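Local structure of cycloserine biosynthesis protein DcsG (Streptomyces lavendulae, 6JIL) at residues A[136-141]-A[163-168]; A[58-63]-A[143-148]; A[188-191]-A[197-200]; A[218-223]-A[274-279]. The protein catalyses the ATP- and magnesium-dependent cyclisation of O-ureido-D-serine to the antibiotic D-cycloserine, as a monomeric ATP-grasp ligase. All blocks are in the same frame, centred on the assembly; numbering follows the deposited sequence.

Contact 1. Residues A[136-141]-A[163-168]. With ADP (adenosine-5'-diphosphate), chain G.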
loop_
_atom_site.group_PDB
_atom_site.type_symbol
_atom_site.label_atom_id
_atom_site.label_comp_id
_atom_site.label_asym_id
_atom_site.label_seq_id
_atom_site.Cartn_x
_atom_site.Cartn_y
_atom_site.Cartn_z
ATOM N N VAL A 136 -8.184 -7.009 12.316
ATOM C CA VAL A 136 -8.127 -8.128 11.394
ATOM C C VAL A 136 -8.114 -7.539 9.992
ATOM O O VAL A 136 -8.870 -6.622 9.684
ATOM C CB VAL A 136 -9.358 -9.057 11.523
ATOM C CG1 VAL A 136 -9.376 -10.058 10.352
ATOM C CG2 VAL A 136 -9.321 -9.794 12.867
ATOM N N LYS A 137 -7.251 -8.065 9.137
ATOM C CA LYS A 137 -7.174 -7.558 7.777
ATOM C C LYS A 137 -6.466 -8.561 6.882
ATOM O O LYS A 137 -5.593 -9.300 7.336
ATOM C CB LYS A 137 -6.394 -6.242 7.749
ATOM C CG LYS A 137 -4.891 -6.445 7.866
ATOM C CD LYS A 137 -4.100 -5.143 7.839
ATOM C CE LYS A 137 -4.186 -4.393 9.155
ATOM N NZ LYS A 137 -3.246 -3.234 9.192
ATOM N N PRO A 138 -6.850 -8.608 5.598
ATOM C CA PRO A 138 -6.232 -9.516 4.634
ATOM C C PRO A 138 -4.870 -8.931 4.277
ATOM O O PRO A 138 -4.694 -7.717 4.292
ATOM C CB PRO A 138 -7.198 -9.472 3.461
ATOM C CG PRO A 138 -7.680 -8.051 3.505
ATOM C CD PRO A 138 -7.954 -7.858 4.976
ATOM N N THR A 139 -3.901 -9.782 3.967
ATOM C CA THR A 139 -2.582 -9.277 3.608
ATOM C C THR A 139 -2.612 -8.689 2.207
ATOM O O THR A 139 -1.751 -7.880 1.842
ATOM C CB THR A 139 -1.540 -10.379 3.615
ATOM O OG1 THR A 139 -1.878 -11.344 2.614
ATOM C CG2 THR A 139 -1.480 -11.039 4.973
ATOM N N ASP A 140 -3.597 -9.114 1.418
ATOM C CA ASP A 140 -3.727 -8.636 0.048
ATOM C C ASP A 140 -4.965 -7.776 -0.181
ATOM O O ASP A 140 -5.934 -8.212 -0.807
ATOM C CB ASP A 140 -3.700 -9.813 -0.942
ATOM C CG ASP A 140 -4.792 -10.847 -0.683
ATOM O OD1 ASP A 140 -4.956 -11.745 -1.537
ATOM O OD2 ASP A 140 -5.480 -10.783 0.358
ATOM N N GLY A 141 -4.917 -6.542 0.325
ATOM C CA GLY A 141 -6.030 -5.623 0.164
ATOM C C GLY A 141 -5.584 -4.173 0.118
ATOM O O GLY A 141 -4.389 -3.880 0.102
ATOM N N ALA A 163 -11.762 -16.453 9.289
ATOM C CA ALA A 163 -12.104 -17.634 8.513
ATOM C C ALA A 163 -12.578 -17.259 7.118
ATOM O O ALA A 163 -12.175 -17.877 6.133
ATOM C CB ALA A 163 -13.177 -18.450 9.234
ATOM N N ARG A 164 -13.429 -16.242 7.044
ATOM C CA ARG A 164 -13.980 -15.769 5.777
ATOM C C ARG A 164 -12.866 -15.401 4.799
ATOM O O ARG A 164 -12.985 -15.634 3.599
ATOM C CB ARG A 164 -14.896 -14.555 6.030
ATOM C CG ARG A 164 -15.456 -13.896 4.770
ATOM C CD ARG A 164 -16.547 -12.858 5.095
ATOM N NE ARG A 164 -16.048 -11.654 5.766
ATOM C CZ ARG A 164 -15.441 -10.644 5.146
ATOM N NH1 ARG A 164 -15.254 -10.682 3.832
ATOM N NH2 ARG A 164 -15.016 -9.594 5.840
ATOM N N LEU A 165 -11.786 -14.829 5.323
ATOM C CA LEU A 165 -10.656 -14.416 4.498
ATOM C C LEU A 165 -9.792 -15.590 4.058
ATOM O O LEU A 165 -9.310 -15.633 2.927
ATOM C CB LEU A 165 -9.792 -13.399 5.253
ATOM C CG LEU A 165 -10.477 -12.056 5.503
ATOM C CD1 LEU A 165 -9.514 -11.091 6.178
ATOM C CD2 LEU A 165 -10.943 -11.493 4.176
ATOM N N LEU A 166 -9.589 -16.535 4.962
ATOM C CA LEU A 166 -8.793 -17.709 4.644
ATOM C C LEU A 166 -9.510 -18.512 3.566
ATOM O O LEU A 166 -8.881 -19.051 2.652
ATOM C CB LEU A 166 -8.599 -18.568 5.898
ATOM C CG LEU A 166 -7.906 -17.873 7.075
ATOM C CD1 LEU A 166 -7.831 -18.825 8.258
ATOM C CD2 LEU A 166 -6.507 -17.415 6.658
ATOM N N ALA A 167 -10.834 -18.577 3.675
ATOM C CA ALA A 167 -11.653 -19.316 2.724
ATOM C C ALA A 167 -11.435 -18.823 1.304
ATOM O O ALA A 167 -11.507 -19.598 0.356
ATOM C CB ALA A 167 -13.126 -19.195 3.096
ATOM N N ASN A 168 -11.178 -17.528 1.158
ATOM C CA ASN A 168 -10.944 -16.947 -0.157
ATOM C C ASN A 168 -9.484 -17.182 -0.530
ATOM O O ASN A 168 -9.024 -16.747 -1.579
ATOM C CB ASN A 168 -11.276 -15.448 -0.135
ATOM C CG ASN A 168 -11.028 -14.765 -1.473
ATOM O OD1 ASN A 168 -11.306 -15.328 -2.534
ATOM N ND2 ASN A 168 -10.518 -13.535 -1.427
HETATM P PB ADP G . -5.254 -0.755 3.737
HETATM O O1B ADP G . -5.264 0.849 3.907
HETATM O O2B ADP G . -4.212 -1.156 2.695
HETATM O O3B ADP G . -6.653 -1.210 3.266
HETATM P PA ADP G . -4.388 -0.538 6.338
HETATM O O1A ADP G . -3.278 -1.185 7.035
HETATM O O2A ADP G . -3.875 0.869 5.806
HETATM O O3A ADP G . -4.878 -1.522 5.131
HETATM O "O5'" ADP G . -5.606 -0.375 7.377
HETATM C "C5'" ADP G . -6.549 0.568 6.865
HETATM C "C4'" ADP G . -6.891 1.567 7.978
HETATM O "O4'" ADP G . -7.295 0.860 9.172
HETATM C "C3'" ADP G . -5.681 2.418 8.346
HETATM O "O3'" ADP G . -5.606 3.599 7.556
HETATM C "C2'" ADP G . -5.896 2.699 9.834
HETATM O "O2'" ADP G . -6.667 3.887 10.044
HETATM C "C1'" ADP G . -6.621 1.429 10.337
HETATM N N9 ADP G . -5.665 0.457 10.939
HETATM C C8 ADP G . -5.233 -0.728 10.394
HETATM N N7 ADP G . -4.445 -1.352 11.218
HETATM C C5 ADP G . -4.309 -0.623 12.344
HETATM C C6 ADP G . -3.775 -0.880 13.636
HETATM N N6 ADP G . -3.029 -2.025 13.880
HETATM N N1 ADP G . -4.022 0.001 14.625
HETATM C C2 ADP G . -4.754 1.098 14.424
HETATM N N3 ADP G . -5.281 1.377 13.234
HETATM C C4 ADP G . -5.089 0.560 12.181
#
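Leu165 reaches out from its helix and sets one methyl, CD1, against the backbone of strand 136-138. CD1 lies 3.7 Å from Pro138 N and 3.8 Å from Pro138 CD. CB of the same proline is also close, so the methyl rests on the proline ring and its backbone nitrogen together. The two side chains cross obliquely. Leu165 has CG beside its own backbone N (chi1 -67°) and CD1 fully extended from there (chi2 -177°), which carries this branch straight to the strand. Val136 adds a looser apolar contact through CG1, 4.3 Å from Leu165 CD1. No hydrogen bond joins the two segments.

Lys137 points the other way, into the nucleotide pocket. Its chain is extended at chi2 and bends at chi3 (76°). The bend brings NZ between the base and the alpha-phosphate of ADP. NZ donates to ADP N7 at 3.0 Å and to ADP O1A at 3.0 Å. Gln175 OE1 is a third hydrogen-bond partner, so three acceptors fix the ammonium group. Lys137 is an established ATP-binding residue, and one strand thus has its packing side and its ligand side on successive residues.

Strand 133-138 lies between strands 172-176 and 148-151 in an antiparallel sheet of the ATP-grasp fold. Helix 155-167 packs on this sheet, with Leu165 also touching Val172 and Val136 touching Ala158 and Val162.

Contact 2. Residues A[58-63]-A[143-148]. With ADP (adenosine-5'-diphosphate), chain G.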
loop_
_atom_site.group_PDB
_atom_site.type_symbol
_atom_site.label_atom_id
_atom_site.label_comp_id
_atom_site.label_asym_id
_atom_site.label_seq_id
_atom_site.Cartn_x
_atom_site.Cartn_y
_atom_site.Cartn_z
ATOM N N THR A 58 -9.191 -2.416 -7.989
ATOM C CA THR A 58 -10.147 -3.487 -7.760
ATOM C C THR A 58 -9.368 -4.801 -7.665
ATOM O O THR A 58 -9.956 -5.870 -7.528
ATOM C CB THR A 58 -11.215 -3.594 -8.890
ATOM O OG1 THR A 58 -10.576 -3.817 -10.153
ATOM C CG2 THR A 58 -12.043 -2.329 -8.951
ATOM N N TRP A 59 -8.041 -4.719 -7.732
ATOM C CA TRP A 59 -7.225 -5.925 -7.634
ATOM C C TRP A 59 -7.477 -6.559 -6.276
ATOM O O TRP A 59 -7.303 -7.767 -6.104
ATOM C CB TRP A 59 -5.728 -5.613 -7.785
ATOM C CG TRP A 59 -5.117 -4.846 -6.637
ATOM C CD1 TRP A 59 -4.945 -3.490 -6.548
ATOM C CD2 TRP A 59 -4.626 -5.390 -5.406
ATOM N NE1 TRP A 59 -4.383 -3.159 -5.338
ATOM C CE2 TRP A 59 -4.178 -4.305 -4.617
ATOM C CE3 TRP A 59 -4.523 -6.689 -4.892
ATOM C CZ2 TRP A 59 -3.638 -4.479 -3.339
ATOM C CZ3 TRP A 59 -3.987 -6.861 -3.619
ATOM C CH2 TRP A 59 -3.552 -5.759 -2.859
ATOM N N ALA A 60 -7.886 -5.734 -5.315
ATOM C CA ALA A 60 -8.177 -6.204 -3.965
ATOM C C ALA A 60 -9.370 -7.151 -3.949
ATOM O O ALA A 60 -9.565 -7.885 -2.985
ATOM C CB ALA A 60 -8.447 -5.023 -3.043
ATOM N N GLU A 61 -10.169 -7.116 -5.013
ATOM C CA GLU A 61 -11.346 -7.976 -5.136
ATOM C C GLU A 61 -11.013 -9.236 -5.918
ATOM O O GLU A 61 -11.706 -10.245 -5.802
ATOM C CB GLU A 61 -12.478 -7.244 -5.852
ATOM C CG GLU A 61 -13.245 -6.300 -4.973
ATOM C CD GLU A 61 -14.121 -5.374 -5.776
ATOM O OE1 GLU A 61 -14.833 -5.865 -6.681
ATOM O OE2 GLU A 61 -14.103 -4.153 -5.501
ATOM N N ARG A 62 -9.960 -9.167 -6.721
ATOM C CA ARG A 62 -9.536 -10.307 -7.520
ATOM C C ARG A 62 -8.018 -10.286 -7.671
ATOM O O ARG A 62 -7.477 -10.061 -8.751
ATOM C CB ARG A 62 -10.236 -10.284 -8.884
ATOM C CG ARG A 62 -10.363 -8.907 -9.517
ATOM C CD ARG A 62 -11.173 -8.975 -10.805
ATOM N NE ARG A 62 -12.524 -9.489 -10.583
ATOM C CZ ARG A 62 -13.488 -8.828 -9.942
ATOM N NH1 ARG A 62 -13.259 -7.611 -9.454
ATOM N NH2 ARG A 62 -14.685 -9.385 -9.787
ATOM N N GLN A 63 -7.345 -10.543 -6.560
ATOM C CA GLN A 63 -5.898 -10.535 -6.497
ATOM C C GLN A 63 -5.228 -11.445 -7.512
ATOM O O GLN A 63 -4.406 -10.987 -8.298
ATOM C CB GLN A 63 -5.452 -10.900 -5.079
ATOM C CG GLN A 63 -6.101 -10.038 -3.994
ATOM C CD GLN A 63 -7.471 -10.551 -3.550
ATOM O OE1 GLN A 63 -8.352 -10.811 -4.371
ATOM N NE2 GLN A 63 -7.651 -10.688 -2.236
ATOM N N TYR A 143 -7.510 0.221 0.448
ATOM C CA TYR A 143 -8.677 1.069 0.635
ATOM C C TYR A 143 -9.603 0.567 1.744
ATOM O O TYR A 143 -10.824 0.588 1.601
ATOM C CB TYR A 143 -9.427 1.156 -0.694
ATOM C CG TYR A 143 -10.142 2.467 -0.919
ATOM C CD1 TYR A 143 -9.453 3.677 -0.863
ATOM C CD2 TYR A 143 -11.507 2.497 -1.207
ATOM C CE1 TYR A 143 -10.110 4.894 -1.087
ATOM C CE2 TYR A 143 -12.167 3.698 -1.429
ATOM C CZ TYR A 143 -11.464 4.893 -1.368
ATOM O OH TYR A 143 -12.125 6.079 -1.588
ATOM N N SER A 144 -9.012 0.116 2.847
ATOM C CA SER A 144 -9.767 -0.385 3.994
ATOM C C SER A 144 -10.568 -1.671 3.750
ATOM O O SER A 144 -11.395 -2.042 4.582
ATOM C CB SER A 144 -10.722 0.697 4.507
ATOM O OG SER A 144 -10.019 1.853 4.940
ATOM N N LYS A 145 -10.333 -2.360 2.635
ATOM C CA LYS A 145 -11.078 -3.588 2.356
ATOM C C LYS A 145 -10.958 -4.682 3.427
ATOM O O LYS A 145 -9.861 -5.075 3.823
ATOM C CB LYS A 145 -10.666 -4.182 1.011
ATOM C CG LYS A 145 -11.570 -5.335 0.602
ATOM C CD LYS A 145 -11.158 -5.972 -0.704
ATOM C CE LYS A 145 -12.215 -6.957 -1.149
ATOM N NZ LYS A 145 -13.551 -6.283 -1.173
ATOM N N ASP A 146 -12.108 -5.175 3.870
ATOM C CA ASP A 146 -12.203 -6.228 4.885
ATOM C C ASP A 146 -11.332 -6.000 6.112
ATOM O O ASP A 146 -10.835 -6.954 6.714
ATOM C CB ASP A 146 -11.891 -7.597 4.273
ATOM C CG ASP A 146 -12.892 -7.995 3.199
ATOM O OD1 ASP A 146 -14.105 -7.939 3.466
ATOM O OD2 ASP A 146 -12.471 -8.369 2.086
ATOM N N VAL A 147 -11.156 -4.736 6.481
ATOM C CA VAL A 147 -10.368 -4.388 7.649
ATOM C C VAL A 147 -11.343 -4.076 8.770
ATOM O O VAL A 147 -12.307 -3.336 8.560
ATOM C CB VAL A 147 -9.501 -3.149 7.396
ATOM C CG1 VAL A 147 -8.768 -2.774 8.661
ATOM C CG2 VAL A 147 -8.519 -3.423 6.269
ATOM N N GLN A 148 -11.106 -4.639 9.953
ATOM C CA GLN A 148 -11.996 -4.405 11.085
ATOM C C GLN A 148 -11.297 -4.316 12.441
ATOM O O GLN A 148 -10.228 -4.894 12.658
ATOM C CB GLN A 148 -13.087 -5.488 11.145
ATOM C CG GLN A 148 -13.970 -5.561 9.902
ATOM C CD GLN A 148 -15.198 -6.448 10.086
ATOM O OE1 GLN A 148 -15.867 -6.814 9.113
ATOM N NE2 GLN A 148 -15.504 -6.788 11.334
HETATM P PB ADP G . -5.254 -0.755 3.737
HETATM O O1B ADP G . -5.264 0.849 3.907
HETATM O O2B ADP G . -4.212 -1.156 2.695
HETATM O O3B ADP G . -6.653 -1.210 3.266
HETATM P PA ADP G . -4.388 -0.538 6.338
HETATM O O1A ADP G . -3.278 -1.185 7.035
HETATM O O2A ADP G . -3.875 0.869 5.806
HETATM O O3A ADP G . -4.878 -1.522 5.131
HETATM O "O5'" ADP G . -5.606 -0.375 7.377
HETATM C "C5'" ADP G . -6.549 0.568 6.865
HETATM C "C4'" ADP G . -6.891 1.567 7.978
HETATM O "O4'" ADP G . -7.295 0.860 9.172
HETATM C "C3'" ADP G . -5.681 2.418 8.346
HETATM O "O3'" ADP G . -5.606 3.599 7.556
HETATM C "C2'" ADP G . -5.896 2.699 9.834
HETATM O "O2'" ADP G . -6.667 3.887 10.044
HETATM C "C1'" ADP G . -6.621 1.429 10.337
HETATM N N9 ADP G . -5.665 0.457 10.939
HETATM C C8 ADP G . -5.233 -0.728 10.394
HETATM N N7 ADP G . -4.445 -1.352 11.218
HETATM C C5 ADP G . -4.309 -0.623 12.344
HETATM C C6 ADP G . -3.775 -0.880 13.636
HETATM N N6 ADP G . -3.029 -2.025 13.880
HETATM N N1 ADP G . -4.022 0.001 14.625
HETATM C C2 ADP G . -4.754 1.098 14.424
HETATM N N3 ADP G . -5.281 1.377 13.234
HETATM C C4 ADP G . -5.089 0.560 12.181
#
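Ala60 and Lys145 make the main contact between these two loops. Segment 58-63 starts with a 3-10 turn at Thr58. Trp59 turns its indole NE1 to Glu274. Next comes Ala60, whose CB meets Lys145 CD at 3.7 Å. Ala60 O lies 3.4 Å from Lys145 CE, so the lysine chain runs alongside the alanine by its methylenes. Lys145 is extended up to CE and bends at the last torsion (chi4 53°), which carries NZ past Ala60 to Glu61.

Segment 143-148 lies in the loop between strands 133-138 and 148-151, which binds the beta-phosphate here, as the phosphate-binding loop of ATP-grasp enzymes does. Ser144 N donates to ADP O3B, a beta-phosphate oxygen, at 2.7 Å, with a bent N-H...O angle of 135°.

Glu61 N bonds back to Thr58 O at 2.8 Å. The Glu61 side chain crosses the lysine at about a right angle. Its CG is 3.8 Å from Lys145 NZ, but Glu61 OE2 stays 4.9 Å from that nitrogen, too far for a salt bridge. Arg62 then takes the N-cap position of helix 63-76.

Contact 3. Residues A[188-191]-A[197-200]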
loop_
_atom_site.group_PDB
_atom_site.type_symbol
_atom_site.label_atom_id
_atom_site.label_comp_id
_atom_site.label_asym_id
_atom_site.label_seq_id
_atom_site.Cartn_x
_atom_site.Cartn_y
_atom_site.Cartn_z
ATOM N N ASP A 188 1.287 9.676 6.025
ATOM C CA ASP A 188 1.677 8.985 4.800
ATOM C C ASP A 188 2.712 9.790 4.013
ATOM O O ASP A 188 2.397 10.855 3.475
ATOM C CB ASP A 188 0.437 8.735 3.931
ATOM C CG ASP A 188 -0.569 7.785 4.591
ATOM O OD1 ASP A 188 -0.412 7.474 5.793
ATOM O OD2 ASP A 188 -1.519 7.353 3.903
ATOM N N LEU A 189 3.942 9.277 3.944
ATOM C CA LEU A 189 5.026 9.956 3.240
ATOM C C LEU A 189 5.248 9.413 1.831
ATOM O O LEU A 189 5.275 8.203 1.611
ATOM C CB LEU A 189 6.337 9.841 4.028
ATOM C CG LEU A 189 6.470 10.481 5.416
ATOM C CD1 LEU A 189 5.606 9.739 6.427
ATOM C CD2 LEU A 189 7.937 10.442 5.847
ATOM N N THR A 190 5.422 10.318 0.877
ATOM C CA THR A 190 5.646 9.934 -0.506
ATOM C C THR A 190 7.094 10.193 -0.902
ATOM O O THR A 190 7.641 11.262 -0.631
ATOM C CB THR A 190 4.718 10.710 -1.429
ATOM O OG1 THR A 190 3.370 10.298 -1.181
ATOM C CG2 THR A 190 5.065 10.460 -2.876
ATOM N N PHE A 191 7.710 9.199 -1.536
ATOM C CA PHE A 191 9.097 9.298 -1.972
ATOM C C PHE A 191 9.242 9.061 -3.464
ATOM O O PHE A 191 8.483 8.294 -4.061
ATOM C CB PHE A 191 9.967 8.268 -1.254
ATOM C CG PHE A 191 10.299 8.620 0.163
ATOM C CD1 PHE A 191 9.314 8.658 1.138
ATOM C CD2 PHE A 191 11.622 8.861 0.535
ATOM C CE1 PHE A 191 9.641 8.923 2.467
ATOM C CE2 PHE A 191 11.959 9.128 1.861
ATOM C CZ PHE A 191 10.968 9.156 2.828
ATOM N N SER A 197 9.455 13.533 -0.772
ATOM C CA SER A 197 8.802 14.599 -1.517
ATOM C C SER A 197 7.793 15.345 -0.661
ATOM O O SER A 197 7.858 16.560 -0.533
ATOM C CB SER A 197 8.087 14.043 -2.748
ATOM O OG SER A 197 7.394 15.073 -3.436
ATOM N N HIS A 198 6.863 14.610 -0.068
ATOM C CA HIS A 198 5.828 15.234 0.738
ATOM C C HIS A 198 5.039 14.184 1.504
ATOM O O HIS A 198 5.215 12.976 1.301
ATOM C CB HIS A 198 4.863 15.983 -0.167
ATOM C CG HIS A 198 4.202 15.100 -1.180
ATOM N ND1 HIS A 198 4.804 14.749 -2.371
ATOM C CD2 HIS A 198 3.010 14.453 -1.156
ATOM C CE1 HIS A 198 4.014 13.925 -3.035
ATOM N NE2 HIS A 198 2.920 13.729 -2.320
ATOM N N ALA A 199 4.149 14.659 2.369
ATOM C CA ALA A 199 3.325 13.773 3.169
ATOM C C ALA A 199 1.972 14.393 3.473
ATOM O O ALA A 199 1.727 15.573 3.199
ATOM C CB ALA A 199 4.045 13.433 4.468
ATOM N N ILE A 200 1.083 13.581 4.029
ATOM C CA ILE A 200 -0.236 14.047 4.408
ATOM C C ILE A 200 -0.615 13.363 5.706
ATOM O O ILE A 200 0.030 12.413 6.146
ATOM C CB ILE A 200 -1.327 13.672 3.373
ATOM C CG1 ILE A 200 -1.653 12.178 3.485
ATOM C CG2 ILE A 200 -0.863 14.019 1.968
ATOM C CD1 ILE A 200 -2.850 11.734 2.662
#
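Thr190 and His198 are brought together by their first torsions. His198 has CG between its backbone N and carbonyl carbon (chi1 59°), which swings the imidazole under Thr190 CB. This is a CH-pi contact over one ring face, with Thr190 CB 3.8 Å from the His198 ring centroid. Thr190 has CG2 opposite its own N, which places Thr190 CG2 3.6 Å from His198 CE1. At the ring edge, in plane, Ser197 OG and His198 ND1 share a hydrogen bond of 2.8 Å. The other ring nitrogen, NE2, bonds to Leu277 O, and so does Thr190 OG1. The imidazole is thus held at both nitrogens.

On the other sheet face, Leu189 CG packs on Ala199 CB at 3.9 Å. Asp188 and Ile200 form a hydrogen-bonded pair at the end near the inferred active-site Arg254. Thr190 N donates to His198 O at 2.7 Å, an almost straight bond. Thr190 O accepts from Ser197 N at 2.9 Å and weakly from His198 N. Two residues facing one make a classic beta bulge in the antiparallel hairpin 186-192/195-202 of the ATP-grasp domain.

Contact 4. Residues A[218-223]-A[274-279]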
loop_
_atom_site.group_PDB
_atom_site.type_symbol
_atom_site.label_atom_id
_atom_site.label_comp_id
_atom_site.label_asym_id
_atom_site.label_seq_id
_atom_site.Cartn_x
_atom_site.Cartn_y
_atom_site.Cartn_z
ATOM N N ASP A 218 -11.671 14.252 2.132
ATOM C CA ASP A 218 -11.931 14.954 3.380
ATOM C C ASP A 218 -11.170 14.331 4.554
ATOM O O ASP A 218 -11.040 14.936 5.620
ATOM C CB ASP A 218 -13.436 14.997 3.655
ATOM C CG ASP A 218 -14.085 13.635 3.591
ATOM O OD1 ASP A 218 -13.778 12.863 2.660
ATOM O OD2 ASP A 218 -14.917 13.344 4.471
ATOM N N PHE A 219 -10.649 13.127 4.351
ATOM C CA PHE A 219 -9.889 12.464 5.403
ATOM C C PHE A 219 -8.399 12.759 5.271
ATOM O O PHE A 219 -7.594 12.251 6.051
ATOM C CB PHE A 219 -10.097 10.946 5.361
ATOM C CG PHE A 219 -11.396 10.487 5.961
ATOM C CD1 PHE A 219 -12.476 10.162 5.153
ATOM C CD2 PHE A 219 -11.533 10.365 7.336
ATOM C CE1 PHE A 219 -13.675 9.716 5.709
ATOM C CE2 PHE A 219 -12.730 9.923 7.901
ATOM C CZ PHE A 219 -13.802 9.596 7.085
ATOM N N ARG A 220 -8.033 13.582 4.289
ATOM C CA ARG A 220 -6.623 13.910 4.071
ATOM C C ARG A 220 -6.298 15.397 4.123
ATOM O O ARG A 220 -7.149 16.241 3.857
ATOM C CB ARG A 220 -6.166 13.375 2.716
ATOM C CG ARG A 220 -6.705 12.007 2.384
ATOM C CD ARG A 220 -6.124 11.497 1.088
ATOM N NE ARG A 220 -6.784 10.268 0.682
ATOM C CZ ARG A 220 -6.222 9.330 -0.066
ATOM N NH1 ARG A 220 -4.977 9.479 -0.490
ATOM N NH2 ARG A 220 -6.914 8.250 -0.399
ATOM N N GLN A 221 -5.052 15.703 4.461
ATOM C CA GLN A 221 -4.577 17.075 4.510
ATOM C C GLN A 221 -3.057 17.127 4.537
ATOM O O GLN A 221 -2.410 16.318 5.207
ATOM C CB GLN A 221 -5.163 17.821 5.713
ATOM C CG GLN A 221 -5.024 17.142 7.040
ATOM C CD GLN A 221 -5.624 17.974 8.156
ATOM O OE1 GLN A 221 -6.795 18.357 8.099
ATOM N NE2 GLN A 221 -4.823 18.263 9.180
ATOM N N ALA A 222 -2.499 18.070 3.778
ATOM C CA ALA A 222 -1.052 18.255 3.684
ATOM C C ALA A 222 -0.383 18.249 5.057
ATOM O O ALA A 222 -0.864 18.867 6.001
ATOM C CB ALA A 222 -0.738 19.562 2.957
ATOM N N ARG A 223 0.735 17.544 5.156
ATOM C CA ARG A 223 1.469 17.449 6.407
ATOM C C ARG A 223 2.963 17.480 6.123
ATOM O O ARG A 223 3.419 17.056 5.065
ATOM C CB ARG A 223 1.126 16.139 7.111
ATOM C CG ARG A 223 1.509 16.080 8.575
ATOM C CD ARG A 223 0.424 16.714 9.435
ATOM N NE ARG A 223 0.180 15.934 10.646
ATOM C CZ ARG A 223 -0.875 16.097 11.441
ATOM N NH1 ARG A 223 -1.791 17.017 11.154
ATOM N NH2 ARG A 223 -1.022 15.335 12.518
ATOM N N GLU A 274 1.200 0.105 -6.691
ATOM C CA GLU A 274 0.200 1.045 -7.193
ATOM C C GLU A 274 -0.321 1.934 -6.056
ATOM O O GLU A 274 -1.493 1.877 -5.693
ATOM C CB GLU A 274 -0.959 0.276 -7.831
ATOM C CG GLU A 274 -1.314 -1.027 -7.135
ATOM C CD GLU A 274 -1.532 -0.864 -5.643
ATOM O OE1 GLU A 274 -0.544 -0.615 -4.916
ATOM O OE2 GLU A 274 -2.692 -0.977 -5.193
ATOM N N PRO A 275 0.549 2.779 -5.490
ATOM C CA PRO A 275 0.164 3.663 -4.391
ATOM C C PRO A 275 -0.557 4.945 -4.746
ATOM O O PRO A 275 -0.344 5.540 -5.809
ATOM C CB PRO A 275 1.496 3.994 -3.759
ATOM C CG PRO A 275 2.359 4.171 -4.990
ATOM C CD PRO A 275 1.985 2.944 -5.799
ATOM N N SER A 276 -1.424 5.364 -3.838
ATOM C CA SER A 276 -2.069 6.646 -3.990
ATOM C C SER A 276 -0.876 7.463 -3.494
ATOM O O SER A 276 -0.290 7.142 -2.451
ATOM C CB SER A 276 -3.241 6.780 -3.026
ATOM O OG SER A 276 -3.516 8.143 -2.742
ATOM N N LEU A 277 -0.492 8.488 -4.238
ATOM C CA LEU A 277 0.671 9.290 -3.859
ATOM C C LEU A 277 0.378 10.661 -3.249
ATOM O O LEU A 277 1.280 11.290 -2.703
ATOM C CB LEU A 277 1.582 9.438 -5.079
ATOM C CG LEU A 277 2.151 8.108 -5.581
ATOM C CD1 LEU A 277 2.647 8.245 -7.012
ATOM C CD2 LEU A 277 3.284 7.667 -4.666
ATOM N N ASN A 278 -0.869 11.119 -3.341
ATOM C CA ASN A 278 -1.272 12.423 -2.803
ATOM C C ASN A 278 -0.559 13.571 -3.513
ATOM O O ASN A 278 -0.179 14.567 -2.889
ATOM C CB ASN A 278 -0.988 12.502 -1.295
ATOM C CG ASN A 278 -1.766 11.471 -0.501
ATOM O OD1 ASN A 278 -2.978 11.362 -0.636
ATOM N ND2 ASN A 278 -1.069 10.714 0.333
ATOM N N LEU A 279 -0.389 13.431 -4.824
ATOM C CA LEU A 279 0.285 14.446 -5.627
ATOM C C LEU A 279 -0.325 15.836 -5.493
ATOM O O LEU A 279 0.396 16.833 -5.475
ATOM C CB LEU A 279 0.275 14.038 -7.104
ATOM C CG LEU A 279 0.943 12.706 -7.459
ATOM C CD1 LEU A 279 0.872 12.482 -8.969
ATOM C CD2 LEU A 279 2.390 12.711 -6.979
#
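The guanidinium of Arg220 meets Ser276 and Asn278 at its edge, near its plane. The Asn278 amide is turned 76° from that plane, so the two flat groups stand nearly upright to each other. This joins strand 220-223, an outermost strand of the five-stranded antiparallel sheet of the ATP-grasp domain, to the loop between strand 265-271 and helix 285-296.

One nitrogen makes both bonds. Arg220 NH1 donates to Asn278 OD1 at 2.8 Å and to Ser276 OG at 3.0 Å. Neither bond is straight, with N-H...O angles of 146° and 152°. The arginine chain is extended from CG to NE, which carries NH1 from the strand to the loop. Asn278 comes across the arginine side chain at about a right angle. Asn278 CG lies beside its own backbone N, and the side chain points toward the strand.

Arg220 NH2 has other partners: Pro215 O, and a tartrate that probably came from the crystallisation liquor. Arg220 is inferred to be an active-site residue. Together with Pro215 O on NH2, the two bonds on NH1 probably hold the guanidinium in its orientation, which would make Ser276 and Asn278 second-shell groups. Ser276 also offers its carbonyl O to NH1 of Arg254, another inferred active-site arginine. The loop so links two arginines of the site. Besides accepting from NH1, Asn278 OD1 lies 3.6 Å from Arg220 CD.

How the contacts relate
Contacts 1 and 2 lie beside each other, centres about 9 Å apart, and both touch ADP. Their segments alternate along the chain. They are joined by a salt bridge from Arg164 to Asp146 and by pairing of strands 133-138 and 148-151. Contacts 3 and 4 follow later in the chain, with centres about 8 Å apart. They share the five-stranded sheet, where strands 195-202 and 220-223 are neighbours. Contacts 1 and 3 are about 28 Å apart between centres, on opposite sides of the chain's centre. Contact 2 also touches contact 4. ADP lies between the two antiparallel sheets, as in ATP-grasp enzymes. Contact 1 and segment 143-148 belong to one side; the inferred active-site Arg220 and Arg254 are on strands of the other.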